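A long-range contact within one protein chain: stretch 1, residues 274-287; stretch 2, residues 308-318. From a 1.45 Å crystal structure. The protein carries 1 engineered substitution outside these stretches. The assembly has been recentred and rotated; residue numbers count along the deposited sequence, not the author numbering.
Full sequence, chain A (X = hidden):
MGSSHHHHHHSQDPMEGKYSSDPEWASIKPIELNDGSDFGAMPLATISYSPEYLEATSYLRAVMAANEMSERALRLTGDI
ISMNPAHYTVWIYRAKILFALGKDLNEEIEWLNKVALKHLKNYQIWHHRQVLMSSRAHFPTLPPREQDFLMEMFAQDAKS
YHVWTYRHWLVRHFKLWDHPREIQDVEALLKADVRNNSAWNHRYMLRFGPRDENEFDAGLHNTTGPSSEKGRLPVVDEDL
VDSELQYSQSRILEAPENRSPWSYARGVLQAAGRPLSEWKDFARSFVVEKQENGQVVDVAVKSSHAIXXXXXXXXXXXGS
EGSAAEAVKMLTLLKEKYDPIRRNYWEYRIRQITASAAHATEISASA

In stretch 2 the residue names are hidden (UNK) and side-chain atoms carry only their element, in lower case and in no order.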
# COMPACT_ATOMS: atom_id res chain seq x y z
N ARG A 274 28.79 7.46 -7.52
CA ARG A 274 29.41 7.02 -8.74
C ARG A 274 28.41 7.01 -9.90
O ARG A 274 27.20 6.78 -9.71
CB ARG A 274 29.97 5.62 -8.57
CG ARG A 274 31.13 5.53 -7.62
CD ARG A 274 31.63 4.09 -7.68
NE ARG A 274 32.59 3.78 -6.63
CZ ARG A 274 33.23 2.62 -6.55
NH1 ARG A 274 33.07 1.68 -7.47
NH2 ARG A 274 34.05 2.41 -5.54
N PRO A 275 28.92 7.22 -11.12
CA PRO A 275 28.00 7.32 -12.26
C PRO A 275 27.57 5.98 -12.83
O PRO A 275 28.31 5.02 -12.74
CB PRO A 275 28.83 8.08 -13.29
CG PRO A 275 30.24 7.62 -13.00
CD PRO A 275 30.33 7.51 -11.49
N LEU A 276 26.39 5.92 -13.46
CA LEU A 276 25.95 4.70 -14.17
C LEU A 276 26.97 4.26 -15.24
O LEU A 276 27.08 3.09 -15.56
CB LEU A 276 24.59 4.94 -14.81
CG LEU A 276 23.47 5.22 -13.80
CD1 LEU A 276 22.19 5.58 -14.55
CD2 LEU A 276 23.20 4.05 -12.81
N SER A 277 27.75 5.20 -15.76
CA SER A 277 28.71 4.85 -16.80
C SER A 277 29.80 3.85 -16.33
O SER A 277 30.48 3.23 -17.16
CB SER A 277 29.34 6.11 -17.42
OG SER A 277 29.96 6.87 -16.40
N GLU A 278 29.98 3.68 -15.01
CA GLU A 278 30.85 2.60 -14.55
C GLU A 278 30.46 1.25 -15.11
O GLU A 278 31.30 0.36 -15.15
CB GLU A 278 30.84 2.46 -13.03
CG GLU A 278 31.55 3.55 -12.35
CD GLU A 278 32.17 3.14 -11.02
OE1 GLU A 278 32.02 1.97 -10.50
OE2 GLU A 278 32.80 4.07 -10.49
N TRP A 279 29.18 1.07 -15.44
CA TRP A 279 28.72 -0.20 -15.98
C TRP A 279 28.38 -0.16 -17.47
O TRP A 279 27.67 -1.01 -17.96
CB TRP A 279 27.49 -0.69 -15.22
CG TRP A 279 27.82 -1.38 -13.93
CD1 TRP A 279 28.99 -1.33 -13.18
CD2 TRP A 279 26.96 -2.29 -13.29
NE1 TRP A 279 28.86 -2.18 -12.08
CE2 TRP A 279 27.62 -2.77 -12.13
CE3 TRP A 279 25.68 -2.77 -13.59
CZ2 TRP A 279 27.03 -3.69 -11.25
CZ3 TRP A 279 25.08 -3.67 -12.75
CH2 TRP A 279 25.77 -4.17 -11.60
N LYS A 280 28.93 0.81 -18.20
CA LYS A 280 28.55 0.96 -19.60
C LYS A 280 28.91 -0.30 -20.39
O LYS A 280 28.10 -0.82 -21.12
CB LYS A 280 29.20 2.20 -20.19
CG LYS A 280 28.74 2.54 -21.61
CD LYS A 280 29.47 3.77 -22.11
CE LYS A 280 29.20 3.96 -23.59
NZ LYS A 280 30.09 5.01 -24.15
N ASP A 281 30.11 -0.81 -20.20
CA ASP A 281 30.54 -1.95 -20.99
C ASP A 281 29.80 -3.20 -20.55
O ASP A 281 29.43 -4.03 -21.37
CB ASP A 281 32.03 -2.15 -20.81
CG ASP A 281 32.83 -1.12 -21.54
OD1 ASP A 281 32.33 -0.51 -22.51
OD2 ASP A 281 34.01 -0.95 -21.14
N PHE A 282 29.59 -3.35 -19.24
CA PHE A 282 28.83 -4.49 -18.75
C PHE A 282 27.42 -4.47 -19.38
O PHE A 282 26.94 -5.50 -19.85
CB PHE A 282 28.72 -4.42 -17.22
CG PHE A 282 27.95 -5.56 -16.61
CD1 PHE A 282 28.50 -6.83 -16.60
CD2 PHE A 282 26.71 -5.35 -16.00
CE1 PHE A 282 27.85 -7.88 -16.02
CE2 PHE A 282 26.02 -6.41 -15.41
CZ PHE A 282 26.62 -7.69 -15.41
N ALA A 283 26.75 -3.32 -19.36
CA ALA A 283 25.40 -3.22 -19.93
C ALA A 283 25.44 -3.54 -21.42
O ALA A 283 24.61 -4.28 -21.90
CB ALA A 283 24.80 -1.82 -19.69
N ARG A 284 26.42 -2.99 -22.15
CA ARG A 284 26.52 -3.29 -23.58
C ARG A 284 26.68 -4.78 -23.86
O ARG A 284 26.31 -5.25 -24.95
CB ARG A 284 27.74 -2.58 -24.18
CG ARG A 284 27.68 -1.08 -24.16
CD ARG A 284 28.94 -0.46 -24.81
NE ARG A 284 28.67 -0.15 -26.20
CZ ARG A 284 29.37 -0.57 -27.27
NH1 ARG A 284 30.45 -1.35 -27.16
NH2 ARG A 284 28.97 -0.19 -28.49
N SER A 285 27.30 -5.52 -22.93
CA SER A 285 27.51 -6.95 -23.18
C SER A 285 26.20 -7.75 -23.36
O SER A 285 26.25 -8.88 -23.87
CB SER A 285 28.40 -7.60 -22.10
OG SER A 285 27.74 -7.74 -20.85
N PHE A 286 25.06 -7.19 -22.94
CA PHE A 286 23.78 -7.87 -23.05
C PHE A 286 23.02 -7.41 -24.29
O PHE A 286 21.89 -7.83 -24.52
CB PHE A 286 22.91 -7.64 -21.80
CG PHE A 286 23.56 -8.16 -20.56
CD1 PHE A 286 23.52 -9.50 -20.25
CD2 PHE A 286 24.30 -7.30 -19.75
CE1 PHE A 286 24.20 -9.99 -19.07
CE2 PHE A 286 24.96 -7.77 -18.61
CZ PHE A 286 24.90 -9.11 -18.27
N VAL A 287 23.63 -6.52 -25.08
CA VAL A 287 22.91 -5.88 -26.17
C VAL A 287 23.83 -5.95 -27.36
O VAL A 287 24.65 -5.06 -27.51
CB VAL A 287 22.48 -4.38 -25.83
CG1 VAL A 287 21.66 -3.77 -26.96
CG2 VAL A 287 21.68 -4.30 -24.49
N UNK A 308 17.78 -0.15 -20.59
CA UNK A 308 17.42 1.05 -19.83
C UNK A 308 18.65 1.69 -19.19
O UNK A 308 18.77 2.93 -19.12
o UNK A 308 15.12 0.16 -16.53
o UNK A 308 14.29 2.21 -16.28
c UNK A 308 15.95 1.87 -17.96
c UNK A 308 16.46 0.65 -18.74
c UNK A 308 15.05 1.39 -16.85
N UNK A 309 19.59 0.85 -18.76
CA UNK A 309 20.84 1.36 -18.20
C UNK A 309 21.58 2.20 -19.23
O UNK A 309 22.04 3.33 -18.94
c UNK A 309 22.84 0.57 -16.88
c UNK A 309 24.14 0.85 -15.02
n UNK A 309 24.78 1.39 -16.11
c UNK A 309 24.53 0.77 -13.68
c UNK A 309 22.92 0.32 -15.48
c UNK A 309 23.67 0.13 -12.80
c UNK A 309 23.98 1.22 -17.23
c UNK A 309 21.71 0.19 -17.77
c UNK A 309 22.44 -0.40 -13.22
c UNK A 309 22.05 -0.31 -14.55
N UNK A 310 21.69 1.65 -20.45
CA UNK A 310 22.35 2.40 -21.54
C UNK A 310 21.61 3.71 -21.87
O UNK A 310 22.26 4.72 -22.14
c UNK A 310 22.50 1.51 -22.79
c UNK A 310 24.94 0.89 -22.24
c UNK A 310 23.51 0.39 -22.54
c UNK A 310 23.49 -0.66 -23.65
N UNK A 311 20.28 3.71 -21.85
CA UNK A 311 19.56 4.93 -22.16
C UNK A 311 19.97 5.99 -21.17
O UNK A 311 20.17 7.14 -21.53
c UNK A 311 18.09 4.68 -22.07
N UNK A 312 20.04 5.61 -19.88
CA UNK A 312 20.42 6.59 -18.86
C UNK A 312 21.87 7.05 -18.97
O UNK A 312 22.15 8.26 -18.78
o UNK A 312 18.33 5.19 -16.22
o UNK A 312 17.84 6.61 -17.80
c UNK A 312 20.15 6.06 -17.44
c UNK A 312 18.68 5.94 -17.14
N UNK A 313 22.80 6.11 -19.25
CA UNK A 313 24.20 6.50 -19.45
C UNK A 313 24.33 7.53 -20.58
O UNK A 313 25.00 8.57 -20.43
c UNK A 313 26.42 5.69 -20.34
c UNK A 313 25.26 4.42 -18.47
c UNK A 313 25.07 5.27 -19.75
N UNK A 314 23.67 7.28 -21.71
CA UNK A 314 23.82 8.17 -22.88
C UNK A 314 23.09 9.49 -22.65
O UNK A 314 23.51 10.55 -23.15
c UNK A 314 26.44 5.76 -25.47
c UNK A 314 23.30 7.48 -24.13
c UNK A 314 23.85 5.09 -24.73
o UNK A 314 26.85 3.45 -25.95
c UNK A 314 26.01 4.44 -25.52
c UNK A 314 24.73 4.11 -25.17
c UNK A 314 24.25 6.42 -24.63
c UNK A 314 25.55 6.75 -25.02
N UNK A 315 21.97 9.44 -21.92
CA UNK A 315 21.17 10.63 -21.66
C UNK A 315 21.83 11.58 -20.64
O UNK A 315 21.78 12.81 -20.74
c UNK A 315 19.80 10.21 -21.11
N UNK A 316 22.42 11.00 -19.61
CA UNK A 316 22.53 11.77 -18.36
C UNK A 316 23.96 11.97 -17.98
O UNK A 316 24.29 12.87 -17.20
o UNK A 316 19.60 12.98 -17.04
c UNK A 316 19.39 11.97 -17.75
c UNK A 316 21.77 11.08 -17.21
c UNK A 316 20.27 10.73 -17.51
o UNK A 316 18.48 11.95 -18.62
N UNK A 317 24.82 11.13 -18.52
CA UNK A 317 26.22 11.18 -18.11
C UNK A 317 27.17 11.37 -19.27
O UNK A 317 28.37 11.59 -19.08
c UNK A 317 26.05 8.50 -15.37
o UNK A 317 26.76 7.73 -16.04
c UNK A 317 25.89 9.86 -15.97
o UNK A 317 25.48 8.21 -14.26
c UNK A 317 26.57 9.92 -17.34
N UNK A 318 26.62 11.28 -20.48
CA UNK A 318 27.38 11.54 -21.68
C UNK A 318 26.95 12.92 -22.18
O UNK A 318 25.76 13.17 -22.38
o UNK A 318 28.95 11.19 -23.94
o UNK A 318 28.12 9.13 -24.29
c UNK A 318 28.13 10.25 -23.71
c UNK A 318 27.05 10.46 -22.68

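Position 308 has five side-chain atoms: three carbons in a row, the third carrying two oxygens. That is a glutamate. The side chain of Glu308 is out of reach of stretch 1.

Position 309 has one carbon followed by fused five- and six-membered rings of eight carbons and one nitrogen. The nitrogen lies 2.9 Å from Leu276 O. Only tryptophan has this ring system. Trp309 NE1 donates a hydrogen bond to Leu276 O, with an angle of 158°. Leu276 CD2 sits over one ring face, 3.6 Å from Trp309 CZ2, in a CH-pi contact. Trp279 covers the opposite face as an offset stack, with six-membered rings 4.9 Å apart between centroids and planes at 21°. Ala283 CB adds a contact 4.0 Å from Trp309 CD1.

Position 310 has four carbons, forked at the second. It meets Ala283, Lys280, Arg284 and Val287. The fork one carbon beyond CB marks leucine, in the m,t rotamer. Leu310 CD2 lies 3.7 Å from Ala283 CB and 3.9 Å from Arg284 CG. Leu310 CD1 reaches Val287 CG2 at 4.2 Å.

Position 311 has a single side-chain carbon and is out of reach of stretch 1. It is Ala311.

Position 312 has two carbons, the second carrying two oxygens. The first carbon packs against the side chain of Leu276. This is an aspartate. Asp312 CB lies 3.6 Å from Leu276 CD1. Both carboxylate oxygens are hydrogen-bonded elsewhere in the structure.

Position 313 has three carbons, with the fork at CB itself. The branch carbons lie near Leu276 and Lys280. That is valine. Val313 CG2 lies 3.8 Å from Leu276 CB, and Val313 CG1 lies 4.0 Å from Lys280 CD. The backbones come close here, with Ser277 CA and Val313 CA 5.5 Å apart.

Position 314 has one carbon, then a six-carbon ring bearing one oxygen. The oxygen approaches Lys280 and Arg284. This is tyrosine. Tyr314 OH is 3.4 Å from Lys280 CE and 4.0 Å from Arg284 NE.

Position 315 has one side-chain carbon and does not reach stretch 1. It is Ala315.

Position 316 has three carbons, the third carrying two oxygens, so it is a glutamate. The end of Glu316 leads away from stretch 1.

Position 317 has the same atoms, but its oxygens meet the backbone nitrogens of Leu276 and Ser277. It too is a glutamate. Leu276 N donates to Glu317 OE2 at 2.6 Å, and Ser277 N donates to Glu317 OE1 at 2.7 Å.

Position 318 has two carbons, the second with two oxygens. One oxygen comes nearest Lys280. It is Asp318. Asp318 OD1 lies 4.6 Å from Lys280 NZ, opposite charges too far apart for a salt bridge.

The contact buries 736 Å² in total. Glu317 receives two successive backbone NH groups at the start of the 3-10 segment, while Trp309 NE1 donates to the carbonyl oxygen of Leu276. Leu276 is thus held at both its N and its O. Beside these polar ties, the Trp309 ring is held between Leu276 and Trp279. Further along, Leu310 packs against Ala283 and Arg284.

Stretch 2, residues 308-318: EWLADVYAEED
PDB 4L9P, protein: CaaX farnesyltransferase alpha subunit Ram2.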